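Local coordinates for endosialidase (Enterobacteria phage phi92, PDB 4HIZ) that hydrolyses polymers of sialic acid at both alpha-2,8 and alpha-2,9 linkages, acting as a trimeric endosialidase of the phage particle, at the interface of chains A and B. Residues are numbered along the deposited sequence; one frame, centred on the assembly and turned at random. Chains: chain A/B, Endosialidase.

Contacts 1 and 2 lie about 15 Å apart, both near the C-terminal end of the slender stalk, far from the catalytic propellers. They share no residue, but the chain A segment continues from A:Trp671 in contact 1 to A:Thr678 in contact 2, and B:Glu673 follows B:Met655 by fewer than twenty residues. Contact 1 is an apolar core in which phenylalanines of two copies meet; contact 2 is a polar, partly water-mediated pairing of extended tails. Each includes a parallel beta bridge between chains. Together they suggest a stalk tip in which neighbouring subunits of the trimer are joined by packing and, further out, by hydrogen bonds.

Contact 1: the interface of chains A and B. Residues chain A 654, 664, 671; chain B 650, 654-655.
Aromatic packing between two copies of the protein forms this apolar patch, where A:Phe654 and B:Phe654 meet and join neighbouring subunits of the trimer inside the stalk. The two rings meet edge to face: A:Phe654 sets its CE2–CZ edge against one face of B:Phe654, CZ over the ring centre and 3.6 Å above its plane, CE2 to one side of it at CD2 and CE2. The planes are 61° apart; A:Phe654 gives the edge and B:Phe654 the face. CG is anti to the backbone N and beside the carbonyl carbon in both chains (chi1 -179° in A:Phe654), so the two copies differ in role and not in this torsion. B:Thr650 adds its methyl CG2 beside the tip of A:Phe654, 4.1 Å from CZ. A:Leu664 lies alongside B:Phe654 and points the same way; its CD1 methyl sits at the ring edge, in plane, 4.0 Å from CD2 of B:Phe654. On the side of the B:Phe654 plane away from A:Phe654, the indole of A:Trp671 comes across at about a right angle. The outer edge of its six-membered ring does the touching, CH2 lying 3.7 Å from CE2 of B:Phe654. CZ2 of A:Trp671 lies 3.8 Å from CD2 of B:Phe654, and the indole continues onto the backbone of B:Met655. Chain A thus meets the B:Phe654 ring on one face, at an edge and, through A:Trp671, near the rim on the opposite side. Beside this packing, A:Leu664 and B:Phe654 pair as a parallel beta bridge. Both phenylalanines open strand 654-656, the last strand of the chain, whereas A:Leu664 and A:Trp671 belong to the loop that follows it towards the C terminus.

Contact 2: the interface of chains A and B. Residues chain A 678, 680-682; chain B 673-675.
Two extended C-terminal segments pair here through hydrogen bonds, water and side-chain packing, with A:Asn682 seated between B:Glu673 and B:Tyr675 to tie the end of one subunit to its neighbour in the trimer. The backbone N of A:Asn682 donates to the carbonyl O of B:Val674 at 2.8 Å, part of the parallel beta bridge between A:Asn682 and B:Tyr675. With CG anti to the backbone N (chi1 -166°), the A:Asn682 side chain runs alongside B:Tyr675, CB resting over the ring face, 4.0 Å from its centroid. Its amide, tilted only 24° from the ring, passes beyond the CD2–CE2 edge, with CG of A:Asn682 3.5 Å from CE2 of B:Tyr675. ND2 of A:Asn682 then gives a nearly straight bond of 2.9 Å to carboxylate OE2 of B:Glu673. The donor approaches from well above the carboxylate plane, whereas OE2 lies close to the amide plane; this bond, with the ring edge alongside, should limit rotation of the amide. Beyond CG the glutamate chain is extended, and its CG packs against the CG2 methyl of A:Thr678 at 3.8 Å. OE2 of B:Glu673 also meets water 2, 2.7 Å away, which leads to the carbonyl O of A:Thr680. Water 1 links that same carbonyl and O of A:Thr678 to the backbone N of B:Val674, at 2.9 Å from this nitrogen. All the residues lie in loop beyond strand 654-656, with A:Asn682 one residue short of the C terminus at the stalk tip.

Contact 1: the interface of chains A and B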
loop_
_atom_site.group_PDB
_atom_site.type_symbol
_atom_site.label_atom_id
_atom_site.label_comp_id
_atom_site.label_asym_id
_atom_site.label_seq_id
_atom_site.Cartn_x
_atom_site.Cartn_y
_atom_site.Cartn_z
ATOM N N PHE A 654 -15.622 13.249 51.107
ATOM C CA PHE A 654 -15.196 14.299 50.205
ATOM C C PHE A 654 -14.552 15.375 51.039
ATOM O O PHE A 654 -15.204 15.949 51.915
ATOM C CB PHE A 654 -16.422 14.848 49.458
ATOM C CG PHE A 654 -16.077 15.923 48.477
ATOM C CD1 PHE A 654 -15.502 15.601 47.250
ATOM C CD2 PHE A 654 -16.322 17.257 48.787
ATOM C CE1 PHE A 654 -15.150 16.610 46.340
ATOM C CE2 PHE A 654 -15.984 18.278 47.881
ATOM C CZ PHE A 654 -15.402 17.948 46.657
ATOM N N LEU A 664 -15.111 25.916 51.866
ATOM C CA LEU A 664 -16.269 25.199 51.315
ATOM C C LEU A 664 -17.318 26.272 51.058
ATOM O O LEU A 664 -17.920 26.817 51.991
ATOM C CB LEU A 664 -16.748 24.211 52.363
ATOM C CG LEU A 664 -17.887 23.287 51.951
ATOM C CD1 LEU A 664 -17.526 22.605 50.615
ATOM C CD2 LEU A 664 -18.086 22.258 53.086
ATOM N N TRP A 671 -23.387 28.306 49.486
ATOM C CA TRP A 671 -24.374 27.222 49.305
ATOM C C TRP A 671 -25.709 27.723 49.837
ATOM O O TRP A 671 -25.749 28.533 50.770
ATOM C CB TRP A 671 -23.967 25.984 50.107
ATOM C CG TRP A 671 -22.610 25.480 49.744
ATOM C CD1 TRP A 671 -21.415 25.754 50.392
ATOM C CD2 TRP A 671 -22.272 24.661 48.613
ATOM N NE1 TRP A 671 -20.375 25.135 49.729
ATOM C CE2 TRP A 671 -20.869 24.447 48.652
ATOM C CE3 TRP A 671 -23.017 24.058 47.601
ATOM C CZ2 TRP A 671 -20.199 23.683 47.698
ATOM C CZ3 TRP A 671 -22.348 23.289 46.642
ATOM C CH2 TRP A 671 -20.950 23.091 46.715
ATOM N N THR B 650 -10.305 17.637 47.109
ATOM C CA THR B 650 -10.073 18.836 46.308
ATOM C C THR B 650 -8.898 19.631 46.887
ATOM O O THR B 650 -8.835 19.904 48.094
ATOM C CB THR B 650 -11.367 19.689 46.201
ATOM O OG1 THR B 650 -11.080 20.894 45.495
ATOM C CG2 THR B 650 -11.934 20.025 47.565
ATOM N N PHE B 654 -13.829 24.909 47.060
ATOM C CA PHE B 654 -14.879 24.165 46.370
ATOM C C PHE B 654 -16.202 24.872 46.658
ATOM O O PHE B 654 -16.612 25.009 47.836
ATOM C CB PHE B 654 -14.907 22.720 46.884
ATOM C CG PHE B 654 -15.920 21.862 46.200
ATOM C CD1 PHE B 654 -15.669 21.368 44.936
ATOM C CD2 PHE B 654 -17.132 21.591 46.807
ATOM C CE1 PHE B 654 -16.606 20.569 44.284
ATOM C CE2 PHE B 654 -18.061 20.783 46.164
ATOM C CZ PHE B 654 -17.804 20.299 44.898
ATOM N N MET B 655 -16.860 25.314 45.588
ATOM C CA MET B 655 -17.940 26.297 45.685
ATOM C C MET B 655 -19.076 25.969 44.715
ATOM O O MET B 655 -18.858 25.332 43.683
ATOM C CB MET B 655 -17.392 27.679 45.308
ATOM C CG MET B 655 -16.325 28.187 46.259
ATOM S SD MET B 655 -15.454 29.572 45.478
ATOM C CE MET B 655 -14.348 28.591 44.407
#

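Contact 2: the interface of chains A and B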
loop_
_atom_site.group_PDB
_atom_site.type_symbol
_atom_site.label_atom_id
_atom_site.label_comp_id
_atom_site.label_asym_id
_atom_site.label_seq_id
_atom_site.Cartn_x
_atom_site.Cartn_y
_atom_site.Cartn_z
ATOM N N THR A 678 -25.731 15.446 61.671
ATOM C CA THR A 678 -25.581 16.232 62.885
ATOM C C THR A 678 -25.393 17.673 62.491
ATOM O O THR A 678 -24.679 17.962 61.528
ATOM C CB THR A 678 -24.428 15.760 63.784
ATOM O OG1 THR A 678 -24.220 16.738 64.815
ATOM C CG2 THR A 678 -23.118 15.552 63.007
ATOM N N THR A 680 -23.963 20.021 64.259
ATOM C CA THR A 680 -22.773 20.638 64.839
ATOM C C THR A 680 -21.560 20.341 63.985
ATOM O O THR A 680 -21.254 19.179 63.737
ATOM C CB THR A 680 -22.533 20.107 66.251
ATOM O OG1 THR A 680 -23.690 20.392 67.050
ATOM C CG2 THR A 680 -21.290 20.746 66.864
ATOM N N ILE A 681 -20.875 21.394 63.515
ATOM C CA ILE A 681 -19.640 21.197 62.751
ATOM C C ILE A 681 -18.556 20.677 63.689
ATOM O O ILE A 681 -18.377 21.202 64.789
ATOM C CB ILE A 681 -19.192 22.502 62.085
ATOM C CG1 ILE A 681 -20.168 22.869 60.964
ATOM C CG2 ILE A 681 -17.746 22.423 61.543
ATOM C CD1 ILE A 681 -19.930 24.257 60.377
ATOM N N ASN A 682 -17.863 19.630 63.255
ATOM C CA ASN A 682 -16.749 19.064 63.995
ATOM C C ASN A 682 -15.480 19.850 63.692
ATOM O O ASN A 682 -15.047 19.918 62.549
ATOM C CB ASN A 682 -16.574 17.606 63.577
ATOM C CG ASN A 682 -15.667 16.829 64.510
ATOM O OD1 ASN A 682 -14.576 17.282 64.852
ATOM N ND2 ASN A 682 -16.108 15.648 64.927
ATOM N N GLU B 673 -21.415 14.097 58.734
ATOM C CA GLU B 673 -20.870 15.100 59.612
ATOM C C GLU B 673 -20.006 15.993 58.749
ATOM O O GLU B 673 -19.426 15.541 57.755
ATOM C CB GLU B 673 -19.992 14.408 60.686
ATOM C CG GLU B 673 -19.489 15.326 61.816
ATOM C CD GLU B 673 -19.041 14.537 63.052
ATOM O OE1 GLU B 673 -18.912 13.296 62.965
ATOM O OE2 GLU B 673 -18.817 15.150 64.118
ATOM N N VAL B 674 -19.950 17.263 59.120
ATOM C CA VAL B 674 -19.124 18.279 58.446
ATOM C C VAL B 674 -17.948 18.652 59.346
ATOM O O VAL B 674 -18.133 18.945 60.512
ATOM C CB VAL B 674 -19.980 19.536 58.157
ATOM C CG1 VAL B 674 -19.193 20.571 57.376
ATOM C CG2 VAL B 674 -21.259 19.125 57.387
ATOM N N TYR B 675 -16.744 18.646 58.789
ATOM C CA TYR B 675 -15.538 19.016 59.536
ATOM C C TYR B 675 -14.938 20.325 59.009
ATOM O O TYR B 675 -14.653 20.430 57.813
ATOM C CB TYR B 675 -14.481 17.932 59.387
ATOM C CG TYR B 675 -14.829 16.614 60.012
ATOM C CD1 TYR B 675 -15.738 15.745 59.407
ATOM C CD2 TYR B 675 -14.218 16.223 61.202
ATOM C CE1 TYR B 675 -16.046 14.502 59.980
ATOM C CE2 TYR B 675 -14.525 14.998 61.786
ATOM C CZ TYR B 675 -15.436 14.143 61.162
ATOM O OH TYR B 675 -15.718 12.927 61.742
HETATM O O HOH W 1 -21.893 18.322 61.051
HETATM O O HOH W 2 -19.925 17.312 65.280
#